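Local coordinates for adenosine kinase (Sinorhizobium meliloti, PDB 3UBO), which binds adenosine and ADP and, as a pfkB-family kinase, probably transfers a phosphate from ATP to adenosine, at residues V137-E142 and P165-A170; F103-L108 and D143-V148; G81-D86 and P112-S117; S152-F157 and E184-L189; E201-M206 and L222-T227. One frame throughout, in Å; residues are numbered along the deposited sequence.

Interaction 1. Residues V137-E142 and P165-A170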
# COMPACT_ATOMS: atom_id res chain seq x y z
N VAL A 137 8.58 14.62 16.89
CA VAL A 137 9.45 15.57 17.62
C VAL A 137 9.34 15.41 19.15
O VAL A 137 10.26 15.71 19.89
CB VAL A 137 9.17 17.03 17.24
CG1 VAL A 137 9.59 17.31 15.81
CG2 VAL A 137 7.68 17.33 17.50
N GLU A 138 8.18 14.90 19.57
CA GLU A 138 7.81 14.52 20.95
C GLU A 138 8.52 13.26 21.43
O GLU A 138 8.20 12.75 22.48
CB GLU A 138 6.31 14.19 21.04
CG GLU A 138 5.32 15.28 20.65
CD GLU A 138 5.37 16.54 21.55
OE1 GLU A 138 6.03 16.47 22.64
OE2 GLU A 138 4.73 17.58 21.17
N LEU A 139 9.45 12.71 20.66
CA LEU A 139 10.06 11.49 21.14
C LEU A 139 11.22 11.90 21.99
O LEU A 139 12.07 12.73 21.57
CB LEU A 139 10.56 10.61 20.00
CG LEU A 139 11.39 9.39 20.46
CD1 LEU A 139 10.52 8.12 20.69
CD2 LEU A 139 12.59 9.17 19.55
N GLY A 140 11.26 11.29 23.16
CA GLY A 140 12.37 11.56 24.04
C GLY A 140 12.61 10.49 25.10
O GLY A 140 12.07 9.35 24.98
N PRO A 141 13.41 10.85 26.15
CA PRO A 141 13.89 9.94 27.18
C PRO A 141 12.77 9.26 27.85
O PRO A 141 12.96 8.14 28.24
CB PRO A 141 14.62 10.86 28.11
CG PRO A 141 15.18 11.88 27.23
CD PRO A 141 14.08 12.15 26.25
N GLU A 142 11.60 9.86 27.89
CA GLU A 142 10.50 9.31 28.66
C GLU A 142 10.03 8.03 28.02
O GLU A 142 9.30 7.23 28.64
CB GLU A 142 9.39 10.33 28.62
CG GLU A 142 10.08 11.70 28.57
CD GLU A 142 9.38 12.72 27.69
OE1 GLU A 142 9.47 12.59 26.41
OE2 GLU A 142 8.76 13.64 28.32
N PRO A 165 13.87 17.40 18.39
CA PRO A 165 14.62 18.23 19.36
C PRO A 165 15.37 17.36 20.42
O PRO A 165 16.60 17.54 20.63
CB PRO A 165 13.53 19.10 20.00
CG PRO A 165 12.21 18.71 19.34
CD PRO A 165 12.43 17.38 18.65
N ARG A 166 14.63 16.40 20.99
CA ARG A 166 15.02 15.65 22.15
C ARG A 166 15.13 14.14 21.93
O ARG A 166 14.89 13.35 22.86
CB ARG A 166 13.98 15.87 23.24
CG ARG A 166 13.61 17.31 23.41
CD ARG A 166 12.25 17.37 23.91
NE ARG A 166 12.02 16.52 25.09
CZ ARG A 166 11.11 15.54 25.12
NH1 ARG A 166 10.39 15.31 24.01
NH2 ARG A 166 10.89 14.80 26.23
N ALA A 167 15.50 13.74 20.73
CA ALA A 167 15.66 12.32 20.51
C ALA A 167 17.07 11.90 20.94
O ALA A 167 17.17 10.93 21.67
CB ALA A 167 15.32 11.90 19.08
N LYS A 168 18.12 12.61 20.50
CA LYS A 168 19.48 12.49 21.07
C LYS A 168 19.53 12.21 22.63
O LYS A 168 20.39 11.45 23.10
CB LYS A 168 20.33 13.73 20.70
CG LYS A 168 19.88 15.09 21.34
CD LYS A 168 20.16 16.29 20.40
CE LYS A 168 21.46 17.08 20.71
NZ LYS A 168 22.30 17.58 19.51
N ASP A 169 18.60 12.78 23.42
CA ASP A 169 18.57 12.50 24.88
C ASP A 169 17.79 11.22 25.25
O ASP A 169 17.86 10.74 26.39
CB ASP A 169 18.00 13.68 25.76
CG ASP A 169 18.45 15.07 25.28
OD1 ASP A 169 19.63 15.25 24.88
OD2 ASP A 169 17.59 15.99 25.27
N ALA A 170 17.02 10.68 24.32
CA ALA A 170 16.44 9.37 24.58
C ALA A 170 17.50 8.33 24.21
O ALA A 170 17.39 7.18 24.65
CB ALA A 170 15.16 9.15 23.77
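Pro165 meets Val137 where the loop after strand 127-132 packs against the approach to helix 168-179, a partly buried loop-to-helix contact in the alpha/beta fold of this pfkB-family kinase. The ring of Pro165 crosses the branch of Val137, its CD 3.6 Å from Val137 CB. Arg166 follows and carries the polar part. Its CG lies anti to the carbonyl carbon (chi1 -47°), and a bend at chi3 sets the guanidinium beside the loop, with Gly140 CA over one face. Arg166 NH2 donates to Glu142 OE1 at 2.6 Å in a salt bridge that is nearly straight (162° at the hydrogen). The acceptor lies close to the guanidinium plane, but the donor comes from above the carboxylate, and the two planes stand 78° apart, so one nitrogen, NH2, meets the carboxylate from above, and the two flat groups do not pair side by side. Glu138 O sits at the guanidinium edge, 3.7 Å from Arg166 NH1. Replacing Arg166 by alanine would probably leave the Glu142 carboxylate without its cationic mate and uncover Gly140 CA. The main chain of Arg166 joins in as well: its O receives a CA-H...O contact from Gly140 CA at 3.3 Å. Ala167 CB lies 3.9 Å from the Leu139 methyl CD2, an apolar touch between two buried residues. Asp169 uses CB and not its carboxylate, which has a long, weak ion pair with Arg172. That CB rests 3.7 Å from Pro141 CG, and at Ala170 the CB lies 4.0 Å from Pro141 CD.

Interaction 2. Residues F103-L108 and D143-V148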
# COMPACT_ATOMS: atom_id res chain seq x y z
N PHE A 103 6.28 -3.41 20.37
CA PHE A 103 6.02 -1.98 20.22
C PHE A 103 4.97 -1.50 21.22
O PHE A 103 3.79 -1.84 21.08
CB PHE A 103 5.49 -1.67 18.83
CG PHE A 103 5.33 -0.21 18.59
CD1 PHE A 103 6.45 0.63 18.62
CD2 PHE A 103 4.07 0.35 18.34
CE1 PHE A 103 6.32 1.98 18.37
CE2 PHE A 103 3.95 1.69 18.11
CZ PHE A 103 5.07 2.51 18.12
N GLN A 104 5.41 -0.73 22.21
CA GLN A 104 4.59 -0.41 23.39
C GLN A 104 4.63 1.09 23.64
O GLN A 104 3.74 1.62 24.29
CB GLN A 104 5.06 -1.22 24.60
CG GLN A 104 4.58 -2.65 24.54
CD GLN A 104 3.04 -2.73 24.36
OE1 GLN A 104 2.31 -1.99 25.06
NE2 GLN A 104 2.54 -3.59 23.44
N THR A 105 5.65 1.77 23.10
CA THR A 105 5.69 3.23 23.14
C THR A 105 4.33 3.95 23.12
O THR A 105 3.44 3.57 22.35
CB THR A 105 6.63 3.82 22.11
OG1 THR A 105 7.96 3.50 22.52
CG2 THR A 105 6.47 5.32 22.15
N LYS A 106 4.15 4.94 24.02
CA LYS A 106 2.86 5.63 24.20
C LYS A 106 2.59 6.67 23.09
O LYS A 106 3.46 7.45 22.74
CB LYS A 106 2.81 6.27 25.56
CG LYS A 106 1.37 6.55 26.09
CD LYS A 106 1.25 7.84 26.99
CE LYS A 106 0.22 7.64 28.18
NZ LYS A 106 0.28 6.25 28.82
N PRO A 107 1.37 6.66 22.53
CA PRO A 107 1.15 7.60 21.43
C PRO A 107 0.76 8.99 21.97
O PRO A 107 0.16 9.05 23.04
CB PRO A 107 -0.06 6.98 20.68
CG PRO A 107 -0.80 6.20 21.74
CD PRO A 107 0.31 5.62 22.60
N LEU A 108 1.03 10.04 21.18
CA LEU A 108 0.78 11.45 21.47
C LEU A 108 -0.59 11.90 22.03
O LEU A 108 -0.63 12.66 23.07
CB LEU A 108 1.11 12.29 20.26
CG LEU A 108 2.01 13.45 20.66
CD1 LEU A 108 3.05 12.95 21.64
CD2 LEU A 108 2.66 14.19 19.49
N ASP A 143 10.48 7.84 26.78
CA ASP A 143 9.97 6.80 25.89
C ASP A 143 10.90 5.57 25.78
O ASP A 143 10.57 4.60 25.07
CB ASP A 143 9.73 7.40 24.50
CG ASP A 143 8.48 8.27 24.43
OD1 ASP A 143 7.41 7.80 24.90
OD2 ASP A 143 8.61 9.39 23.85
N VAL A 144 12.07 5.65 26.44
CA VAL A 144 12.94 4.49 26.67
C VAL A 144 12.18 3.50 27.58
O VAL A 144 11.85 3.84 28.70
CB VAL A 144 14.36 4.88 27.24
CG1 VAL A 144 15.12 3.68 27.45
CG2 VAL A 144 15.14 5.82 26.27
N GLU A 145 11.77 2.34 27.04
CA GLU A 145 11.41 1.20 27.89
C GLU A 145 12.77 0.64 28.33
O GLU A 145 13.67 0.33 27.51
CB GLU A 145 10.57 0.11 27.19
CG GLU A 145 9.07 0.32 27.14
CD GLU A 145 8.43 -0.31 25.87
OE1 GLU A 145 8.15 -1.54 25.94
OE2 GLU A 145 8.20 0.43 24.83
N ASP A 146 12.92 0.54 29.64
CA ASP A 146 14.19 0.39 30.33
C ASP A 146 14.72 -1.07 30.27
O ASP A 146 15.89 -1.38 29.87
CB ASP A 146 13.87 0.79 31.79
CG ASP A 146 15.09 1.22 32.54
OD1 ASP A 146 16.17 0.74 32.09
OD2 ASP A 146 15.00 2.01 33.52
N ASP A 147 13.79 -1.93 30.69
CA ASP A 147 13.95 -3.37 30.75
C ASP A 147 14.29 -3.82 29.36
O ASP A 147 15.29 -4.54 29.13
CB ASP A 147 12.66 -4.05 31.30
CG ASP A 147 11.37 -3.53 30.64
OD1 ASP A 147 11.25 -2.31 30.49
OD2 ASP A 147 10.47 -4.34 30.28
N VAL A 148 13.48 -3.35 28.41
CA VAL A 148 13.67 -3.64 26.98
C VAL A 148 15.06 -3.27 26.43
O VAL A 148 15.69 -4.13 25.88
CB VAL A 148 12.43 -3.14 26.17
CG1 VAL A 148 12.49 -3.51 24.66
CG2 VAL A 148 11.12 -3.71 26.84
O HOH W 1 8.18 -0.62 22.27
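Glu145 reaches toward Gln104 and Thr105 and is joined to Gln104 N through a water. The water accepts from Gln104 N at 2.8 Å and donates to Glu145 OE2, also at 2.8 Å, so the carboxylate is tied to the main chain through the water. The other oxygen, Glu145 OE1, lies 3.4 Å from Gln104 CB; its hydrogen-bonding partner is His102 NE2, just before the loop. With both oxygens engaged, rotation of the carboxylate should be restricted. Gln104 offers its aliphatic base, since the bend at chi2 (-54°) carries the amide off, nearly perpendicular to the carboxylate plane (82°). Glu145 also occupies the N-cap position of helix 146-150, which leads into strand 152-158 of the large parallel sheet, while 103-108 leaves strand 102-103 at the edge of that sheet. The contact thus sets a helix start beside the loop that follows an edge strand. Thr105 lies between the two acids. Its methyl CG2, anti to the backbone N, is 3.8 Å from Asp143 OD1, and its OG1 is likewise 3.8 Å from Glu145 OE2, both van der Waals distances. Thr105 and Asp143 cross at about a right angle. Asp143 directs its charge elsewhere, OD1 making a long, weak ion pair with Lys82 NZ and OD2 taking a weak hydrogen bond from Gly140 N.

Interaction 3. Residues G81-D86 and P112-S117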
# COMPACT_ATOMS: atom_id res chain seq x y z
N GLY A 81 9.08 4.30 18.83
CA GLY A 81 8.80 5.36 17.88
C GLY A 81 7.78 6.36 18.40
O GLY A 81 7.10 6.10 19.39
N LYS A 82 7.68 7.50 17.72
CA LYS A 82 6.74 8.54 18.12
C LYS A 82 5.58 8.64 17.14
O LYS A 82 5.78 8.97 15.97
CB LYS A 82 7.46 9.89 18.24
CG LYS A 82 7.29 10.56 19.59
CD LYS A 82 6.11 9.99 20.35
CE LYS A 82 6.45 9.77 21.82
NZ LYS A 82 5.32 9.16 22.57
N VAL A 83 4.38 8.36 17.62
CA VAL A 83 3.18 8.43 16.79
C VAL A 83 2.01 9.02 17.56
O VAL A 83 1.96 8.96 18.79
CB VAL A 83 2.79 7.03 16.26
CG1 VAL A 83 3.88 6.48 15.35
CG2 VAL A 83 2.52 6.08 17.42
N ALA A 84 1.05 9.59 16.83
CA ALA A 84 -0.10 10.18 17.43
C ALA A 84 -1.23 9.17 17.57
O ALA A 84 -1.18 8.07 17.06
CB ALA A 84 -0.52 11.40 16.70
N ASP A 85 -2.20 9.54 18.38
CA ASP A 85 -3.35 8.70 18.72
C ASP A 85 -4.34 8.65 17.52
O ASP A 85 -5.53 8.37 17.68
CB ASP A 85 -4.02 9.33 19.95
CG ASP A 85 -5.22 8.50 20.45
OD1 ASP A 85 -5.38 7.36 19.91
OD2 ASP A 85 -5.97 8.98 21.39
N ASP A 86 -3.82 8.86 16.31
CA ASP A 86 -4.64 8.97 15.08
C ASP A 86 -4.64 7.71 14.15
O ASP A 86 -4.15 6.64 14.52
CB ASP A 86 -4.20 10.22 14.31
CG ASP A 86 -2.73 10.19 13.99
OD1 ASP A 86 -2.23 9.03 13.89
OD2 ASP A 86 -2.11 11.29 13.83
N PRO A 112 1.24 17.05 17.39
CA PRO A 112 1.24 16.76 15.93
C PRO A 112 0.61 15.40 15.52
O PRO A 112 0.53 14.46 16.31
CB PRO A 112 2.73 16.84 15.52
CG PRO A 112 3.37 17.73 16.48
CD PRO A 112 2.54 17.58 17.83
N PRO A 113 0.17 15.29 14.26
CA PRO A 113 -0.32 13.95 13.90
C PRO A 113 0.89 13.12 13.49
O PRO A 113 2.03 13.66 13.42
CB PRO A 113 -1.23 14.22 12.71
CG PRO A 113 -0.99 15.69 12.36
CD PRO A 113 0.24 16.14 13.07
N THR A 114 0.63 11.83 13.28
CA THR A 114 1.66 10.88 12.96
C THR A 114 2.54 11.35 11.78
O THR A 114 2.06 11.85 10.77
CB THR A 114 0.97 9.53 12.73
OG1 THR A 114 0.41 9.08 13.97
CG2 THR A 114 1.88 8.50 12.15
N ALA A 115 3.84 11.23 11.94
CA ALA A 115 4.73 11.68 10.89
C ALA A 115 4.47 10.99 9.57
O ALA A 115 4.00 9.87 9.57
CB ALA A 115 6.13 11.43 11.27
N ARG A 116 4.75 11.66 8.46
CA ARG A 116 4.51 11.08 7.14
C ARG A 116 5.56 11.55 6.15
O ARG A 116 6.12 12.63 6.30
CB ARG A 116 3.11 11.45 6.65
CG ARG A 116 2.99 12.87 6.13
CD ARG A 116 1.74 13.04 5.28
NE ARG A 116 0.98 14.24 5.65
CZ ARG A 116 0.49 14.46 6.86
NH1 ARG A 116 0.67 13.58 7.83
NH2 ARG A 116 -0.19 15.58 7.10
N SER A 117 5.82 10.74 5.13
CA SER A 117 6.81 11.09 4.14
C SER A 117 6.28 10.89 2.73
O SER A 117 5.69 9.83 2.40
CB SER A 117 8.09 10.33 4.41
OG SER A 117 9.10 10.66 3.49
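Asp86 and Thr114 are joined by two hydrogen bonds, and a third ties Thr114 to Ala84. Thr114 OG1 donates to Asp86 OD1 at 2.6 Å, and Thr114 N donates to Asp86 OD2 at 2.8 Å with 165° at the hydrogen. Each carboxylate oxygen uses its syn lone pair, so the acid grips one residue by hydroxyl and amide together. The same hydroxyl accepts from Ala84 N at 3.0 Å, which makes OG1 a relay between the Ala84 amide and the Asp86 carboxylate. Asp86 can reach because its CG stands between its own backbone N and carbonyl carbon (chi1 57°). A leucine here would probably leave Thr114 N and OG1 without their acceptor and Gly89 N without its cap. Among the van der Waals contacts, Ala84 CB rests 3.8 Å from Pro113 CA, and Val83 CB comes to 3.9 Å from Thr114 OG1. Asp86 OD2 also lies 3.3 Å from Pro113 CB. Gln87 of the second subunit packs on both Asp86 and Pro113, placing this junction at the dimer interface. Segment 81-86 leaves strand 77-80 of the large parallel sheet, whereas 112-117 enters strand 116-121 of the smaller mixed sheet, whose Ser117 touches adenosine. The arrangement is consistent with the core-to-lid junction of pfkB kinases, and Asp86, bonded through OD1 to Gly89 N, is a helix N-cap.

Interaction 4. Residues S152-F157 and E184-L189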
# COMPACT_ATOMS: atom_id res chain seq x y z
N SER A 152 18.19 -6.54 25.12
CA SER A 152 18.34 -6.52 23.67
C SER A 152 19.80 -6.45 23.30
O SER A 152 20.53 -5.53 23.74
CB SER A 152 17.52 -5.37 23.04
OG SER A 152 16.14 -5.65 23.15
N LYS A 153 20.19 -7.41 22.44
CA LYS A 153 21.60 -7.63 22.12
C LYS A 153 22.20 -6.39 21.47
O LYS A 153 23.17 -5.80 21.96
CB LYS A 153 21.82 -8.90 21.27
CG LYS A 153 21.33 -10.26 21.89
CD LYS A 153 21.98 -11.47 21.15
CE LYS A 153 21.17 -12.74 21.22
NZ LYS A 153 21.98 -13.92 20.68
N VAL A 154 21.63 -6.02 20.34
CA VAL A 154 21.92 -4.72 19.79
C VAL A 154 20.81 -3.69 20.02
O VAL A 154 19.62 -4.02 20.08
CB VAL A 154 22.28 -4.79 18.38
CG1 VAL A 154 22.75 -3.43 17.98
CG2 VAL A 154 23.44 -5.74 18.26
N THR A 155 21.22 -2.44 20.21
CA THR A 155 20.29 -1.32 20.08
C THR A 155 20.73 -0.51 18.82
O THR A 155 21.92 -0.16 18.61
CB THR A 155 20.13 -0.51 21.45
OG1 THR A 155 19.49 -1.32 22.46
CG2 THR A 155 19.31 0.80 21.27
N TYR A 156 19.76 -0.28 17.92
CA TYR A 156 20.07 0.42 16.68
C TYR A 156 19.13 1.59 16.48
O TYR A 156 17.92 1.48 16.80
CB TYR A 156 19.93 -0.56 15.59
CG TYR A 156 20.01 -0.06 14.16
CD1 TYR A 156 21.25 0.11 13.54
CD2 TYR A 156 18.87 0.17 13.42
CE1 TYR A 156 21.35 0.52 12.23
CE2 TYR A 156 18.95 0.56 12.06
CZ TYR A 156 20.20 0.74 11.46
OH TYR A 156 20.31 1.13 10.12
N PHE A 157 19.68 2.71 15.98
CA PHE A 157 18.96 3.99 15.92
C PHE A 157 19.44 4.85 14.76
O PHE A 157 20.61 4.75 14.35
CB PHE A 157 19.14 4.79 17.25
CG PHE A 157 20.55 5.39 17.42
CD1 PHE A 157 21.56 4.67 18.08
CD2 PHE A 157 20.88 6.63 16.87
CE1 PHE A 157 22.84 5.18 18.20
CE2 PHE A 157 22.15 7.16 16.98
CZ PHE A 157 23.14 6.43 17.65
N GLU A 184 25.40 -4.18 22.73
CA GLU A 184 26.05 -3.39 21.69
C GLU A 184 25.08 -2.37 21.08
O GLU A 184 23.86 -2.61 21.01
CB GLU A 184 26.60 -4.31 20.58
CG GLU A 184 28.07 -4.69 20.78
CD GLU A 184 28.51 -5.78 19.87
OE1 GLU A 184 29.53 -5.59 19.16
OE2 GLU A 184 27.81 -6.82 19.83
N THR A 185 25.64 -1.24 20.64
CA THR A 185 24.81 -0.18 20.10
C THR A 185 25.09 0.04 18.62
O THR A 185 26.25 0.03 18.19
CB THR A 185 24.99 1.17 20.87
OG1 THR A 185 26.29 1.74 20.61
CG2 THR A 185 24.78 0.98 22.36
N ALA A 186 24.04 0.28 17.85
CA ALA A 186 24.32 0.51 16.45
C ALA A 186 23.62 1.72 15.85
O ALA A 186 22.57 2.15 16.34
CB ALA A 186 24.04 -0.77 15.64
N MSE A 187 24.20 2.23 14.76
CA MSE A 187 23.51 3.24 13.97
C MSE A 187 23.65 3.21 12.44
O MSE A 187 24.68 2.85 11.91
CB MSE A 187 23.93 4.63 14.43
CG MSE A 187 25.13 5.18 13.63
SE MSE A 187 25.77 6.88 14.46
CE MSE A 187 24.18 8.07 14.18
N THR A 188 22.61 3.67 11.74
CA THR A 188 22.76 4.05 10.32
C THR A 188 23.02 5.55 10.15
O THR A 188 22.44 6.35 10.85
CB THR A 188 21.48 3.78 9.56
OG1 THR A 188 21.37 4.78 8.56
CG2 THR A 188 20.29 3.94 10.46
N LEU A 189 23.87 5.95 9.22
CA LEU A 189 24.02 7.39 8.97
C LEU A 189 22.82 8.05 8.26
O LEU A 189 22.81 9.25 7.97
CB LEU A 189 25.25 7.62 8.12
CG LEU A 189 26.52 7.78 8.93
CD1 LEU A 189 26.30 7.08 10.23
CD2 LEU A 189 27.69 7.22 8.18
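Met187 and Phe157 face each other across two neighbouring parallel strands, and the methionine, present as selenomethionine, can be followed outward. Its CB lies 3.8 Å above the plane of the Phe157 ring, displaced toward the rim, and only 17° off the ring normal as measured from the centroid: a CH-pi contact. CG carries the chain past the ring. SE stands 5.1 Å from the ring centroid in an oblique Met-aromatic contact, and chi3 (-64°) folds the tip back, so that CE meets Phe157 CE2 at 3.6 Å. The ring is available there because Phe157 CG sits between its backbone N and carbonyl carbon. On the other face of the sheet Ala186 CB approaches the edge of the Tyr156 ring, 3.6 Å from CD1, and also touches Val154 CG1 at 3.8 Å. Parallel pairing sets this register: Glu184 N donates to Lys153 O at 2.9 Å, almost linearly, and Thr155 N returns to Glu184 O at 2.8 Å. The strand axes come within 4.4 Å at 23°. Farther on, Thr188 N to Phe157 O is a weak bond. These strands are two members of the beta-alpha-beta unit 152-158, 168-179, 184-188. Helix 168-179 covers Thr155, Phe157 and Thr185, helix 199-207 packs on Phe157 and Met187, and strand 6-11 continues the sheet beyond 152-158.

Interaction 5. Residues E201-M206 and L222-T227; sequences EFLELM and LALYET
Leu203 and Met206, on one side of helix 199-207, pack against Leu224 and Tyr225 late in and just after helix 218-224, a contact of apolar side chains between one helix and the end of the next. No hydrogen bond crosses it, and the nearest CA atoms, those of Leu203 and Leu224, are 8.1 Å apart. Leu203 CD2 does most of the touching, lying 3.9 Å from Leu224 CD1 and 3.7 Å from Tyr225 CE1. The two leucines slide past each other in opposite directions, while the methyl meets the tyrosine ring obliquely. Leu224 CG is anti to its own backbone N (chi1 169°), which sends its methyls toward the first helix, and CG itself lies over the centre of the Tyr225 ring, 4.1 Å above the plane. In the alpha/beta fold of this kinase, helix 199-207 leads into strand 213-217 of the parallel sheet and helix 218-224 follows that strand, so the contact brings together helices flanking one strand in sequence. Met206, a selenomethionine, and Tyr225 approach from opposite directions: the Met206 SE is 4.4 Å from Leu224 CD2, and a bend at chi3 (80°) brings Met206 CE to 3.9 Å from Tyr225 OH. The hydroxyl makes its hydrogen bond with Asp240 OD2 of helix 230-240, which also packs on Met206.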
# COMPACT_ATOMS: atom_id res chain seq x y z
N GLU A 201 28.36 15.88 15.69
CA GLU A 201 27.57 15.11 16.68
C GLU A 201 27.72 13.62 16.48
O GLU A 201 27.78 12.86 17.45
CB GLU A 201 26.07 15.46 16.66
CG GLU A 201 25.68 16.74 17.40
CD GLU A 201 25.50 17.92 16.46
OE1 GLU A 201 26.17 17.95 15.39
OE2 GLU A 201 24.69 18.82 16.80
N PHE A 202 27.80 13.21 15.21
CA PHE A 202 27.88 11.82 14.80
C PHE A 202 29.24 11.21 15.22
O PHE A 202 29.26 10.28 16.03
CB PHE A 202 27.56 11.67 13.26
CG PHE A 202 26.06 11.65 12.91
CD1 PHE A 202 25.07 11.95 13.88
CD2 PHE A 202 25.63 11.39 11.60
CE1 PHE A 202 23.69 11.92 13.51
CE2 PHE A 202 24.26 11.36 11.23
CZ PHE A 202 23.30 11.61 12.15
N LEU A 203 30.36 11.74 14.69
CA LEU A 203 31.75 11.36 15.10
C LEU A 203 32.03 11.18 16.62
O LEU A 203 32.45 10.12 17.10
CB LEU A 203 32.75 12.38 14.53
CG LEU A 203 32.92 12.38 13.02
CD1 LEU A 203 33.78 13.50 12.58
CD2 LEU A 203 33.58 11.08 12.61
N GLU A 204 31.80 12.24 17.36
CA GLU A 204 32.00 12.21 18.80
C GLU A 204 31.09 11.17 19.43
O GLU A 204 31.39 10.54 20.47
CB GLU A 204 31.68 13.61 19.38
CG GLU A 204 31.31 13.64 20.87
CD GLU A 204 32.48 13.29 21.78
OE1 GLU A 204 33.66 13.42 21.35
OE2 GLU A 204 32.18 12.89 22.94
N LEU A 205 29.94 11.01 18.82
CA LEU A 205 29.03 10.00 19.30
C LEU A 205 29.65 8.60 19.01
O LEU A 205 29.39 7.66 19.75
CB LEU A 205 27.66 10.26 18.68
CG LEU A 205 26.58 9.23 18.60
CD1 LEU A 205 25.59 9.42 19.74
CD2 LEU A 205 25.93 9.41 17.22
N MSE A 206 30.51 8.48 17.99
CA MSE A 206 31.27 7.24 17.77
C MSE A 206 32.50 7.18 18.68
O MSE A 206 32.71 6.24 19.44
CB MSE A 206 31.76 7.13 16.34
CG MSE A 206 30.70 6.91 15.30
SE MSE A 206 31.37 7.30 13.40
CE MSE A 206 32.38 5.67 12.93
N LEU A 222 31.68 8.81 2.38
CA LEU A 222 32.58 9.81 1.78
C LEU A 222 32.44 11.19 2.43
O LEU A 222 33.35 12.01 2.33
CB LEU A 222 32.33 9.97 0.28
CG LEU A 222 32.69 8.75 -0.57
CD1 LEU A 222 32.40 8.95 -2.07
CD2 LEU A 222 34.12 8.37 -0.34
N ALA A 223 31.30 11.43 3.08
CA ALA A 223 30.87 12.77 3.40
C ALA A 223 31.03 13.00 4.86
O ALA A 223 31.01 14.12 5.34
CB ALA A 223 29.40 12.94 3.05
N LEU A 224 31.14 11.89 5.58
CA LEU A 224 31.38 11.90 7.00
C LEU A 224 32.82 12.32 7.28
O LEU A 224 33.10 12.90 8.31
CB LEU A 224 31.08 10.53 7.57
CG LEU A 224 31.47 10.16 9.00
CD1 LEU A 224 30.61 10.94 10.02
CD2 LEU A 224 31.37 8.65 9.19
N TYR A 225 33.73 12.07 6.34
CA TYR A 225 35.13 12.52 6.44
C TYR A 225 35.45 13.49 5.30
O TYR A 225 36.56 13.46 4.75
CB TYR A 225 36.12 11.31 6.45
CG TYR A 225 35.82 10.31 7.56
CD1 TYR A 225 36.01 10.66 8.90
CD2 TYR A 225 35.32 9.04 7.29
CE1 TYR A 225 35.71 9.77 9.93
CE2 TYR A 225 35.01 8.14 8.32
CZ TYR A 225 35.21 8.51 9.64
OH TYR A 225 34.91 7.66 10.68
N GLU A 226 34.47 14.34 4.94
CA GLU A 226 34.63 15.30 3.85
C GLU A 226 35.72 14.86 2.86
O GLU A 226 36.81 15.44 2.88
CB GLU A 226 34.98 16.69 4.40
N THR A 227 35.45 13.84 2.04
CA THR A 227 36.43 13.36 1.04
C THR A 227 35.86 12.55 -0.17
O THR A 227 34.86 11.82 -0.07
CB THR A 227 37.61 12.53 1.68
OG1 THR A 227 38.47 12.01 0.66
CG2 THR A 227 37.07 11.36 2.50

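How the interactions relate
Interaction 4 is the buried one, a parallel strand pair held by backbone bonds and apolar side chains. Interaction 5 adjoins it, Met187 SE lying 3.7 Å from Leu205 CD2, and is apolar packing without hydrogen bonds. Interaction 2 is a surface contact, while 1, 3 and 5 are partly buried; 1, 2 and 3 lie together on one side of the chain's centre. Each of these three uses a carboxylate: a salt bridge in 1, alongside apolar packing, a water bridge in 2, and a double grip on a threonine in 3. Lys82 of interaction 3 packs on Leu139 of interaction 1, and a probable hydrogen bond from Leu108 N to Val83 O joins 2 to 3. Helix 168-179 connects interaction 1 with the strands of interaction 4.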